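Local atomic coordinates of polyhedrin (Operophtera brumata cypovirus 19, PDB entry 5A99), a protein that forms the microcrystals, called polyhedra, that occlude cypovirus particles and probably protect them outside the insect host. Residues A[54-66]-A[181-193]. Numbering follows the deposited sequence.
Sequences PRIISRSYNWDQL and CHPVISFAVQRAN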
loop_
_atom_site.group_PDB
_atom_site.type_symbol
_atom_site.label_atom_id
_atom_site.label_comp_id
_atom_site.label_asym_id
_atom_site.label_seq_id
_atom_site.Cartn_x
_atom_site.Cartn_y
_atom_site.Cartn_z
ATOM N N PRO A 54 -14.305 6.116 -2.966
ATOM C CA PRO A 54 -15.355 7.026 -3.437
ATOM C C PRO A 54 -15.032 7.650 -4.785
ATOM O O PRO A 54 -15.946 8.140 -5.450
ATOM C CB PRO A 54 -15.437 8.096 -2.336
ATOM C CG PRO A 54 -14.238 7.911 -1.481
ATOM C CD PRO A 54 -13.509 6.678 -1.864
ATOM N N ARG A 55 -13.773 7.587 -5.213
ATOM C CA ARG A 55 -13.340 8.345 -6.392
ATOM C C ARG A 55 -12.436 7.598 -7.367
ATOM O O ARG A 55 -12.652 7.649 -8.576
ATOM C CB ARG A 55 -12.617 9.606 -5.943
ATOM C CG ARG A 55 -13.524 10.650 -5.342
ATOM C CD ARG A 55 -12.741 11.898 -5.009
ATOM N NE ARG A 55 -13.600 12.936 -4.461
ATOM C CZ ARG A 55 -13.273 14.225 -4.415
ATOM N NH1 ARG A 55 -12.100 14.641 -4.897
ATOM N NH2 ARG A 55 -14.125 15.096 -3.895
ATOM N N ILE A 56 -11.414 6.920 -6.851
ATOM C CA ILE A 56 -10.374 6.392 -7.711
ATOM C C ILE A 56 -9.771 5.115 -7.149
ATOM O O ILE A 56 -9.530 4.988 -5.947
ATOM C CB ILE A 56 -9.265 7.470 -7.978
ATOM C CG1 ILE A 56 -8.280 6.983 -9.058
ATOM C CG2 ILE A 56 -8.542 7.859 -6.685
ATOM C CD1 ILE A 56 -7.253 8.041 -9.495
ATOM N N ILE A 57 -9.528 4.164 -8.040
ATOM C CA ILE A 57 -8.971 2.883 -7.657
ATOM C C ILE A 57 -7.791 2.565 -8.567
ATOM O O ILE A 57 -7.944 2.495 -9.785
ATOM C CB ILE A 57 -10.045 1.761 -7.752
ATOM C CG1 ILE A 57 -11.151 1.978 -6.711
ATOM C CG2 ILE A 57 -9.414 0.373 -7.574
ATOM C CD1 ILE A 57 -12.258 0.911 -6.750
ATOM N N SER A 58 -6.610 2.419 -7.966
ATOM C CA SER A 58 -5.432 1.880 -8.650
ATOM C C SER A 58 -4.843 0.763 -7.794
ATOM O O SER A 58 -4.457 1.001 -6.654
ATOM C CB SER A 58 -4.387 2.980 -8.864
ATOM O OG SER A 58 -3.134 2.441 -9.247
ATOM N N ARG A 59 -4.770 -0.453 -8.335
ATOM C CA ARG A 59 -4.322 -1.597 -7.554
ATOM C C ARG A 59 -3.432 -2.508 -8.356
ATOM O O ARG A 59 -3.594 -2.641 -9.563
ATOM C CB ARG A 59 -5.515 -2.430 -7.070
ATOM C CG ARG A 59 -6.520 -1.663 -6.259
ATOM C CD ARG A 59 -6.037 -1.409 -4.844
ATOM N NE ARG A 59 -7.103 -0.815 -4.052
ATOM C CZ ARG A 59 -7.401 0.484 -4.056
ATOM N NH1 ARG A 59 -6.690 1.333 -4.786
ATOM N NH2 ARG A 59 -8.400 0.932 -3.312
ATOM N N SER A 60 -2.507 -3.169 -7.672
ATOM C CA SER A 60 -1.760 -4.243 -8.303
ATOM C C SER A 60 -1.548 -5.369 -7.296
ATOM O O SER A 60 -1.506 -5.152 -6.068
ATOM C CB SER A 60 -0.439 -3.736 -8.917
ATOM O OG SER A 60 0.410 -3.182 -7.930
ATOM N N TYR A 61 -1.467 -6.585 -7.820
ATOM C CA TYR A 61 -1.349 -7.766 -6.992
ATOM C C TYR A 61 -0.246 -8.642 -7.549
ATOM O O TYR A 61 -0.232 -8.978 -8.732
ATOM C CB TYR A 61 -2.690 -8.499 -6.936
ATOM C CG TYR A 61 -3.790 -7.604 -6.434
ATOM C CD1 TYR A 61 -4.056 -7.475 -5.076
ATOM C CD2 TYR A 61 -4.549 -6.857 -7.324
ATOM C CE1 TYR A 61 -5.055 -6.626 -4.622
ATOM C CE2 TYR A 61 -5.549 -6.015 -6.879
ATOM C CZ TYR A 61 -5.794 -5.896 -5.529
ATOM O OH TYR A 61 -6.794 -5.050 -5.101
ATOM N N ASN A 62 0.710 -8.972 -6.699
ATOM C CA ASN A 62 1.762 -9.877 -7.099
ATOM C C ASN A 62 1.228 -11.311 -7.051
ATOM O O ASN A 62 0.176 -11.563 -6.460
ATOM C CB ASN A 62 2.980 -9.708 -6.193
ATOM C CG ASN A 62 4.217 -10.334 -6.778
ATOM O OD1 ASN A 62 4.311 -10.528 -7.990
ATOM N ND2 ASN A 62 5.175 -10.661 -5.923
ATOM N N TRP A 63 1.949 -12.237 -7.680
ATOM C CA TRP A 63 1.544 -13.642 -7.752
ATOM C C TRP A 63 1.184 -14.213 -6.374
ATOM O O TRP A 63 0.198 -14.939 -6.233
ATOM C CB TRP A 63 2.670 -14.452 -8.390
ATOM C CG TRP A 63 2.421 -15.934 -8.555
ATOM C CD1 TRP A 63 1.817 -16.554 -9.616
ATOM C CD2 TRP A 63 2.796 -16.969 -7.650
ATOM N NE1 TRP A 63 1.793 -17.911 -9.423
ATOM C CE2 TRP A 63 2.387 -18.196 -8.222
ATOM C CE3 TRP A 63 3.444 -16.982 -6.403
ATOM C CZ2 TRP A 63 2.597 -19.421 -7.594
ATOM C CZ3 TRP A 63 3.658 -18.206 -5.782
ATOM C CH2 TRP A 63 3.235 -19.407 -6.380
ATOM N N ASP A 64 1.972 -13.872 -5.360
ATOM C CA ASP A 64 1.763 -14.428 -4.035
ATOM C C ASP A 64 0.613 -13.743 -3.292
ATOM O O ASP A 64 0.257 -14.136 -2.183
ATOM C CB ASP A 64 3.055 -14.383 -3.209
ATOM C CG ASP A 64 3.407 -12.981 -2.733
ATOM O OD1 ASP A 64 3.160 -12.012 -3.482
ATOM O OD2 ASP A 64 3.938 -12.857 -1.604
ATOM N N GLN A 65 0.017 -12.732 -3.911
ATOM C CA GLN A 65 -1.185 -12.142 -3.363
ATOM C C GLN A 65 -2.419 -12.628 -4.109
ATOM O O GLN A 65 -3.534 -12.281 -3.736
ATOM C CB GLN A 65 -1.071 -10.618 -3.400
ATOM C CG GLN A 65 0.159 -10.127 -2.655
ATOM C CD GLN A 65 0.469 -8.671 -2.936
ATOM O OE1 GLN A 65 0.325 -8.198 -4.060
ATOM N NE2 GLN A 65 0.890 -7.950 -1.909
ATOM N N LEU A 66 -2.210 -13.450 -5.143
ATOM C CA LEU A 66 -3.299 -13.983 -5.969
ATOM C C LEU A 66 -3.522 -15.486 -5.758
ATOM O O LEU A 66 -4.638 -15.985 -5.885
ATOM C CB LEU A 66 -3.018 -13.719 -7.454
ATOM C CG LEU A 66 -2.913 -12.244 -7.881
ATOM C CD1 LEU A 66 -2.352 -12.115 -9.296
ATOM C CD2 LEU A 66 -4.255 -11.577 -7.766
ATOM N N CYS A 181 -0.104 -17.839 -17.577
ATOM C CA CYS A 181 -0.438 -18.933 -16.665
ATOM C C CYS A 181 -0.177 -18.601 -15.206
ATOM O O CYS A 181 -0.872 -19.097 -14.325
ATOM C CB CYS A 181 0.388 -20.178 -16.999
ATOM S SG CYS A 181 -0.334 -21.287 -18.210
ATOM N N HIS A 182 0.845 -17.787 -14.966
ATOM C CA HIS A 182 1.326 -17.481 -13.618
ATOM C C HIS A 182 1.280 -15.970 -13.460
ATOM O O HIS A 182 2.255 -15.272 -13.723
ATOM C CB HIS A 182 2.744 -18.018 -13.424
ATOM C CG HIS A 182 2.911 -19.437 -13.879
ATOM N ND1 HIS A 182 2.597 -20.514 -13.080
ATOM C CD2 HIS A 182 3.330 -19.954 -15.056
ATOM C CE1 HIS A 182 2.826 -21.635 -13.742
ATOM N NE2 HIS A 182 3.272 -21.324 -14.944
ATOM N N PRO A 183 0.118 -15.462 -13.044
ATOM C CA PRO A 183 -0.253 -14.056 -13.219
ATOM C C PRO A 183 0.225 -13.101 -12.137
ATOM O O PRO A 183 0.373 -13.465 -10.964
ATOM C CB PRO A 183 -1.788 -14.109 -13.206
ATOM C CG PRO A 183 -2.094 -15.219 -12.269
ATOM C CD PRO A 183 -0.988 -16.253 -12.483
ATOM N N VAL A 184 0.500 -11.879 -12.586
ATOM C CA VAL A 184 0.581 -10.697 -11.738
ATOM C C VAL A 184 -0.546 -9.817 -12.280
ATOM O O VAL A 184 -0.750 -9.753 -13.490
ATOM C CB VAL A 184 1.925 -9.976 -11.884
ATOM C CG1 VAL A 184 1.824 -8.544 -11.374
ATOM C CG2 VAL A 184 3.054 -10.742 -11.152
ATOM N N ILE A 185 -1.304 -9.168 -11.415
ATOM C CA ILE A 185 -2.471 -8.445 -11.899
ATOM C C ILE A 185 -2.527 -6.998 -11.432
ATOM O O ILE A 185 -2.426 -6.711 -10.235
ATOM C CB ILE A 185 -3.762 -9.172 -11.514
ATOM C CG1 ILE A 185 -3.881 -10.492 -12.288
ATOM C CG2 ILE A 185 -4.973 -8.320 -11.818
ATOM C CD1 ILE A 185 -4.954 -11.396 -11.752
ATOM N N SER A 186 -2.674 -6.098 -12.406
ATOM C CA SER A 186 -2.833 -4.663 -12.172
ATOM C C SER A 186 -4.162 -4.167 -12.778
ATOM O O SER A 186 -4.550 -4.594 -13.865
ATOM C CB SER A 186 -1.662 -3.885 -12.788
ATOM O OG SER A 186 -0.425 -4.435 -12.367
ATOM N N PHE A 187 -4.864 -3.284 -12.070
ATOM C CA PHE A 187 -6.031 -2.628 -12.650
ATOM C C PHE A 187 -6.285 -1.237 -12.062
ATOM O O PHE A 187 -5.702 -0.843 -11.049
ATOM C CB PHE A 187 -7.277 -3.523 -12.563
ATOM C CG PHE A 187 -7.683 -3.876 -11.166
ATOM C CD1 PHE A 187 -8.345 -2.961 -10.370
ATOM C CD2 PHE A 187 -7.422 -5.135 -10.656
ATOM C CE1 PHE A 187 -8.731 -3.282 -9.079
ATOM C CE2 PHE A 187 -7.812 -5.470 -9.373
ATOM C CZ PHE A 187 -8.460 -4.538 -8.579
ATOM N N ALA A 188 -7.117 -0.482 -12.758
ATOM C CA ALA A 188 -7.473 0.858 -12.336
ATOM C C ALA A 188 -8.825 1.210 -12.897
ATOM O O ALA A 188 -9.237 0.711 -13.948
ATOM C CB ALA A 188 -6.459 1.854 -12.805
ATOM N N VAL A 189 -9.510 2.082 -12.176
ATOM C CA VAL A 189 -10.761 2.636 -12.631
ATOM C C VAL A 189 -11.098 3.844 -11.757
ATOM O O VAL A 189 -10.845 3.827 -10.554
ATOM C CB VAL A 189 -11.893 1.586 -12.586
ATOM C CG1 VAL A 189 -12.010 0.951 -11.214
ATOM C CG2 VAL A 189 -13.214 2.208 -13.008
ATOM N N GLN A 190 -11.656 4.887 -12.371
ATOM C CA GLN A 190 -12.109 6.063 -11.634
ATOM C C GLN A 190 -13.598 6.250 -11.879
ATOM O O GLN A 190 -14.160 5.690 -12.839
ATOM C CB GLN A 190 -11.339 7.324 -12.077
ATOM C CG GLN A 190 -11.609 7.734 -13.503
ATOM C CD GLN A 190 -11.010 9.089 -13.874
ATOM O OE1 GLN A 190 -10.335 9.742 -13.070
ATOM N NE2 GLN A 190 -11.270 9.523 -15.107
ATOM N N ARG A 191 -14.242 7.045 -11.029
ATOM C CA ARG A 191 -15.650 7.350 -11.240
ATOM C C ARG A 191 -15.751 8.306 -12.413
ATOM O O ARG A 191 -14.831 9.092 -12.660
ATOM C CB ARG A 191 -16.322 7.954 -9.996
ATOM C CG ARG A 191 -16.207 9.467 -9.841
ATOM C CD ARG A 191 -17.202 10.033 -8.795
ATOM N NE ARG A 191 -17.428 9.133 -7.662
ATOM C CZ ARG A 191 -18.547 8.437 -7.470
ATOM N NH1 ARG A 191 -19.565 8.542 -8.315
ATOM N NH2 ARG A 191 -18.655 7.637 -6.434
ATOM N N ALA A 192 -16.873 8.233 -13.120
ATOM C CA ALA A 192 -17.140 9.105 -14.252
ATOM C C ALA A 192 -17.225 10.565 -13.822
ATOM O O ALA A 192 -17.872 10.900 -12.837
ATOM C CB ALA A 192 -18.445 8.692 -14.927
ATOM N N ASN A 193 -16.583 11.441 -14.582
ATOM C CA ASN A 193 -16.817 12.864 -14.421
ATOM C C ASN A 193 -17.073 13.503 -15.782
ATOM O O ASN A 193 -16.170 13.623 -16.611
ATOM C CB ASN A 193 -15.654 13.543 -13.699
ATOM C CG ASN A 193 -15.964 14.988 -13.359
ATOM O OD1 ASN A 193 -17.003 15.515 -13.758
ATOM N ND2 ASN A 193 -15.074 15.630 -12.612
HETATM O O HOH W 1 -2.421 0.155 -11.230
#
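Phe-187 fills the hollow between Ile-57 and Tyr-61 on the neighbouring strand, its ring lying across Arg-59. Its CG sits between backbone N and carbonyl carbon (chi1 61°), which leans the ring over that strand. One face then takes CB of Arg-59, 4.2 Å from the ring centroid, a CH-pi contact. At the ring edge CE1 meets Ile-57 CG2 at 4.0 Å. On the other flank CE2 of Phe-187 comes within 3.4 Å of Tyr-61 CE2, the two rings tilted by 32°. Farther along, Leu-66 returns from the turn after strand 56-61 and sets CD1 3.6 Å from Ile-185 CD1. Beyond it, the Trp-63 ring presents its edge to the backbone of His-182 and Pro-183.

Strands 56-61 and 184-190 run antiparallel beneath this row, joined by paired backbone hydrogen bonds from Ile-57 with Val-189 to Tyr-61 with Ile-185. At the far end Arg-191, its chain bent at chi3, holds Pro-54 O with two nitrogens at once, NE (2.8 Å) and NH2 (2.9 Å), the oxygen lying in the guanidinium plane.

The opposite face is flatter along its middle, where Ser-58, Ser-60, Ser-186 and Ala-188 lie; Ile-56 and Gln-190 stand at its end. Here the second subunit approaches: Ser-186 OG makes a hydrogen bond to Asp-214 O of that subunit. Strand 184-190 is the middle of a three-stranded sheet, between 56-61 and 125-129. The Phe-187 face packs on strand 33-40 of the larger sheet, and Trp-63 rests on helix 81-92.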